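Local coordinates for protein - conserved hypothetical (Bacillus anthracis, PDB 4LES), which is of unknown function, its ordered part being a compact domain built mainly of antiparallel beta-sheets, at residues 72-85 / 194-206. Sequence-based numbering, arbitrary orientation.
With EOH (ethanol), chain D.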
# COMPACT_ATOMS: atom_id res chain seq x y z
N TYR A 72 -8.58 4.03 7.18
CA TYR A 72 -9.18 2.70 7.43
C TYR A 72 -8.10 1.78 8.04
O TYR A 72 -7.16 1.35 7.34
CB TYR A 72 -9.69 2.11 6.13
CG TYR A 72 -10.70 2.96 5.45
CD1 TYR A 72 -10.31 3.97 4.59
CD2 TYR A 72 -12.04 2.75 5.64
CE1 TYR A 72 -11.22 4.77 3.95
CE2 TYR A 72 -12.99 3.56 5.01
CZ TYR A 72 -12.57 4.57 4.17
OH TYR A 72 -13.49 5.38 3.52
N ALA A 73 -8.18 1.56 9.34
CA ALA A 73 -7.21 0.71 10.04
C ALA A 73 -7.43 -0.74 9.70
O ALA A 73 -8.55 -1.18 9.57
CB ALA A 73 -7.31 0.91 11.56
N VAL A 74 -6.35 -1.47 9.47
CA VAL A 74 -6.44 -2.92 9.19
C VAL A 74 -5.67 -3.55 10.31
O VAL A 74 -6.22 -4.30 11.09
CB VAL A 74 -5.87 -3.32 7.81
CG1 VAL A 74 -5.88 -4.84 7.61
CG2 VAL A 74 -6.66 -2.66 6.71
N ASN A 75 -4.38 -3.23 10.42
CA ASN A 75 -3.55 -3.76 11.52
C ASN A 75 -3.62 -5.27 11.69
O ASN A 75 -3.80 -5.77 12.80
CB ASN A 75 -3.90 -3.04 12.83
CG ASN A 75 -3.58 -1.55 12.75
OD1 ASN A 75 -4.39 -0.70 13.10
ND2 ASN A 75 -2.41 -1.24 12.22
N LYS A 76 -3.46 -5.98 10.58
CA LYS A 76 -3.45 -7.44 10.57
C LYS A 76 -2.23 -7.99 9.87
O LYS A 76 -1.75 -7.39 8.91
CB LYS A 76 -4.69 -7.99 9.87
CG LYS A 76 -5.96 -7.59 10.57
CD LYS A 76 -7.21 -8.25 10.04
CE LYS A 76 -8.42 -7.57 10.69
NZ LYS A 76 -9.67 -8.23 10.26
N ASP A 77 -1.75 -9.13 10.36
CA ASP A 77 -0.58 -9.80 9.82
C ASP A 77 -1.10 -11.08 9.11
O ASP A 77 -1.97 -11.77 9.63
CB ASP A 77 0.40 -10.09 10.98
CG ASP A 77 1.78 -10.53 10.52
OD1 ASP A 77 1.99 -10.73 9.29
OD2 ASP A 77 2.66 -10.67 11.41
N PHE A 78 -0.59 -11.34 7.91
CA PHE A 78 -1.01 -12.43 7.09
C PHE A 78 0.18 -13.28 6.78
O PHE A 78 1.19 -12.81 6.25
CB PHE A 78 -1.61 -11.92 5.80
CG PHE A 78 -2.76 -10.99 6.00
CD1 PHE A 78 -2.54 -9.63 6.14
CD2 PHE A 78 -4.04 -11.45 6.03
CE1 PHE A 78 -3.59 -8.75 6.31
CE2 PHE A 78 -5.11 -10.58 6.19
CZ PHE A 78 -4.87 -9.22 6.34
N HIS A 79 0.06 -14.56 7.10
CA HIS A 79 1.12 -15.49 6.91
C HIS A 79 1.19 -16.13 5.52
O HIS A 79 0.18 -16.60 4.99
CB HIS A 79 0.98 -16.59 7.94
CG HIS A 79 2.03 -17.62 7.84
ND1 HIS A 79 3.29 -17.44 8.36
CD2 HIS A 79 2.03 -18.85 7.25
CE1 HIS A 79 4.02 -18.52 8.10
NE2 HIS A 79 3.27 -19.38 7.44
N THR A 80 2.39 -16.12 4.93
CA THR A 80 2.65 -16.78 3.65
C THR A 80 3.87 -17.63 3.95
O THR A 80 4.52 -17.44 4.99
CB THR A 80 2.91 -15.79 2.48
OG1 THR A 80 4.18 -15.13 2.63
CG2 THR A 80 1.80 -14.78 2.39
N PRO A 81 4.17 -18.59 3.07
CA PRO A 81 5.28 -19.50 3.34
C PRO A 81 6.62 -18.82 3.66
O PRO A 81 7.30 -19.24 4.59
CB PRO A 81 5.39 -20.32 2.04
CG PRO A 81 4.02 -20.25 1.43
CD PRO A 81 3.50 -18.88 1.78
N LYS A 82 6.98 -17.79 2.92
CA LYS A 82 8.29 -17.15 3.14
C LYS A 82 8.26 -15.86 3.93
O LYS A 82 9.25 -15.49 4.56
CB LYS A 82 8.95 -16.89 1.78
CG LYS A 82 9.26 -18.13 0.98
CD LYS A 82 9.70 -17.75 -0.44
CE LYS A 82 10.24 -18.95 -1.21
NZ LYS A 82 10.69 -18.54 -2.56
N PHE A 83 7.10 -15.19 3.91
CA PHE A 83 6.94 -13.89 4.51
C PHE A 83 5.63 -13.70 5.30
O PHE A 83 4.59 -14.20 4.90
CB PHE A 83 6.89 -12.82 3.39
CG PHE A 83 8.10 -12.82 2.46
CD1 PHE A 83 9.21 -12.05 2.74
CD2 PHE A 83 8.10 -13.58 1.30
CE1 PHE A 83 10.32 -12.05 1.90
CE2 PHE A 83 9.21 -13.59 0.44
CZ PHE A 83 10.32 -12.83 0.75
N ASP A 84 5.71 -12.94 6.39
CA ASP A 84 4.52 -12.48 7.13
C ASP A 84 4.32 -11.07 6.65
O ASP A 84 5.21 -10.24 6.79
CB ASP A 84 4.72 -12.48 8.66
CG ASP A 84 4.53 -13.87 9.27
OD1 ASP A 84 3.95 -14.75 8.59
OD2 ASP A 84 4.98 -14.08 10.42
N VAL A 85 3.16 -10.81 6.06
CA VAL A 85 2.84 -9.51 5.50
C VAL A 85 1.87 -8.77 6.41
O VAL A 85 0.79 -9.27 6.70
CB VAL A 85 2.20 -9.66 4.11
CG1 VAL A 85 1.79 -8.31 3.57
CG2 VAL A 85 3.17 -10.36 3.16
N TYR A 194 -11.51 -3.84 -0.78
CA TYR A 194 -10.78 -4.87 -0.09
C TYR A 194 -9.30 -4.77 -0.35
O TYR A 194 -8.84 -4.12 -1.31
CB TYR A 194 -11.23 -6.25 -0.63
CG TYR A 194 -12.72 -6.46 -0.64
CD1 TYR A 194 -13.50 -5.95 -1.66
CD2 TYR A 194 -13.35 -7.18 0.38
CE1 TYR A 194 -14.89 -6.13 -1.67
CE2 TYR A 194 -14.74 -7.38 0.37
CZ TYR A 194 -15.49 -6.85 -0.65
OH TYR A 194 -16.85 -7.03 -0.67
N VAL A 195 -8.53 -5.40 0.53
CA VAL A 195 -7.10 -5.58 0.30
C VAL A 195 -6.88 -7.09 0.17
O VAL A 195 -7.29 -7.85 1.06
CB VAL A 195 -6.22 -4.98 1.39
CG1 VAL A 195 -4.77 -5.36 1.14
CG2 VAL A 195 -6.36 -3.45 1.41
N VAL A 196 -6.29 -7.52 -0.95
CA VAL A 196 -6.02 -8.94 -1.18
C VAL A 196 -4.51 -9.21 -1.05
O VAL A 196 -3.68 -8.56 -1.71
CB VAL A 196 -6.56 -9.44 -2.54
CG1 VAL A 196 -6.15 -10.89 -2.79
CG2 VAL A 196 -8.08 -9.30 -2.57
N VAL A 197 -4.19 -10.16 -0.19
CA VAL A 197 -2.81 -10.50 0.08
C VAL A 197 -2.46 -11.90 -0.45
O VAL A 197 -3.09 -12.91 -0.09
CB VAL A 197 -2.49 -10.38 1.58
CG1 VAL A 197 -1.07 -10.84 1.87
CG2 VAL A 197 -2.68 -8.93 2.04
N ASN A 198 -1.48 -11.90 -1.34
CA ASN A 198 -0.93 -13.11 -1.94
C ASN A 198 -1.99 -13.91 -2.66
O ASN A 198 -1.87 -15.11 -2.73
CB ASN A 198 -0.31 -13.97 -0.85
CG ASN A 198 0.64 -15.00 -1.41
OD1 ASN A 198 1.38 -14.71 -2.34
ND2 ASN A 198 0.62 -16.19 -0.85
N ASN A 199 -3.02 -13.24 -3.15
CA ASN A 199 -4.20 -13.87 -3.74
C ASN A 199 -4.73 -14.97 -2.83
O ASN A 199 -5.28 -15.94 -3.30
CB ASN A 199 -3.87 -14.39 -5.13
CG ASN A 199 -3.69 -13.27 -6.13
OD1 ASN A 199 -4.62 -12.49 -6.37
ND2 ASN A 199 -2.51 -13.18 -6.72
N GLU A 200 -4.55 -14.79 -1.54
CA GLU A 200 -4.86 -15.81 -0.54
C GLU A 200 -5.76 -15.30 0.58
O GLU A 200 -6.52 -16.07 1.16
CB GLU A 200 -3.52 -16.26 0.05
CG GLU A 200 -3.55 -17.46 0.95
CD GLU A 200 -2.16 -17.86 1.41
OE1 GLU A 200 -2.06 -18.91 2.06
OE2 GLU A 200 -1.18 -17.16 1.14
N TYR A 201 -5.66 -14.01 0.91
CA TYR A 201 -6.48 -13.42 1.94
C TYR A 201 -7.19 -12.23 1.33
O TYR A 201 -6.61 -11.50 0.51
CB TYR A 201 -5.63 -12.89 3.09
CG TYR A 201 -4.76 -13.92 3.76
CD1 TYR A 201 -3.47 -14.15 3.33
CD2 TYR A 201 -5.24 -14.64 4.86
CE1 TYR A 201 -2.66 -15.09 3.95
CE2 TYR A 201 -4.43 -15.56 5.50
CZ TYR A 201 -3.14 -15.79 5.03
OH TYR A 201 -2.34 -16.73 5.65
N LYS A 202 -8.43 -12.01 1.75
CA LYS A 202 -9.23 -10.89 1.27
C LYS A 202 -9.77 -10.21 2.51
O LYS A 202 -10.53 -10.77 3.26
CB LYS A 202 -10.35 -11.38 0.37
CG LYS A 202 -11.13 -10.28 -0.34
CD LYS A 202 -12.07 -10.90 -1.37
CE LYS A 202 -12.61 -9.84 -2.31
NZ LYS A 202 -13.47 -10.39 -3.39
N GLU A 203 -9.31 -9.00 2.75
CA GLU A 203 -9.72 -8.23 3.93
C GLU A 203 -10.56 -7.06 3.45
O GLU A 203 -10.07 -6.23 2.69
CB GLU A 203 -8.43 -7.76 4.59
CG GLU A 203 -8.57 -6.82 5.74
CD GLU A 203 -9.22 -7.47 6.91
OE1 GLU A 203 -9.22 -8.74 6.98
OE2 GLU A 203 -9.70 -6.70 7.77
N GLN A 204 -11.82 -6.96 3.90
CA GLN A 204 -12.68 -5.86 3.50
C GLN A 204 -12.32 -4.62 4.29
O GLN A 204 -12.30 -4.65 5.51
CB GLN A 204 -14.16 -6.18 3.72
CG GLN A 204 -15.09 -5.09 3.21
CD GLN A 204 -16.55 -5.45 3.33
OE1 GLN A 204 -16.90 -6.49 3.87
NE2 GLN A 204 -17.41 -4.60 2.80
N ILE A 205 -12.01 -3.53 3.63
CA ILE A 205 -11.69 -2.35 4.39
C ILE A 205 -12.91 -1.43 4.52
O ILE A 205 -13.02 -0.65 5.46
CB ILE A 205 -10.51 -1.57 3.79
CG1 ILE A 205 -10.95 -0.80 2.57
CG2 ILE A 205 -9.34 -2.50 3.47
CD1 ILE A 205 -9.80 -0.12 1.88
N LYS A 206 -13.87 -1.57 3.61
CA LYS A 206 -14.99 -0.64 3.56
C LYS A 206 -16.19 -1.32 2.95
O LYS A 206 -16.05 -2.25 2.14
CB LYS A 206 -14.57 0.44 2.60
CG LYS A 206 -15.17 1.77 2.85
CD LYS A 206 -14.45 2.77 1.97
CE LYS A 206 -14.99 2.74 0.58
NZ LYS A 206 -16.33 3.40 0.56
OXT LYS A 206 -17.32 -0.94 3.20
C1 EOH D . 5.70 -11.75 13.01
C2 EOH D . 6.81 -12.78 13.07
O EOH D . 5.34 -11.47 11.65
O HOH W 1 0.13 -19.16 3.46
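Phe-78 and Tyr-201 illustrate how two beta-sheets can be joined by aromatic side chains that run alongside each other in opposite senses. Their planes are inclined at 57°, and Phe-78 CD2 comes down on one face of the tyrosine, off-centre, 3.4 Å from Tyr-201 CG. The CB of Phe-78 adds a CH-pi contact over that ring, 4.0 Å from its centroid. Val-197 packs against the same phenylalanine, its CG2 above one ring face, while its CG1 meets Val-85 tip to tip, 4.1 Å from Val-85 CB.

Strand 72-79, an outer strand of the four-stranded sheet, here lies over strand 201-204 of the three-stranded sheet, running roughly antiparallel to it with the axes 9.5 Å apart. No backbone hydrogen bond links the two segments; side chains make the junction, as in a beta-sandwich.

Polar groups fasten the flanks. Tyr-201 OH donates to His-79 O at 2.6 Å, meeting a lone pair in the carbonyl plane at a C=O...donor angle of 135°. A water gives a second hydrogen to that oxygen and bridges to Glu-200 OE1, while Asn-198 ND2 holds the other carboxylate oxygen, OE2.

Farther along, Glu-203 sends CG anti to its backbone N (chi1 173°), against Val-74 CG1 at 3.8 Å; a bend at chi2 then turns the carboxylate to the extended Lys-76, which comes in roughly perpendicular to the glutamate. Lys-76 NZ reaches Glu-203 OE2 on its syn side at 2.9 Å, forming a salt bridge. Beyond it, Tyr-72 packs on Ile-205 and the methylenes of the C-terminal Lys-206, whose NZ bonds to Gly-191 O.

The chemistry is thus divided: apolar contact joins the sheet faces, the phenol bond probably holds the far end of Tyr-201 in place while Phe-78 against its face limits turning of the ring, and the peripheral ion pair probably adds directional, solvent-tempered attraction.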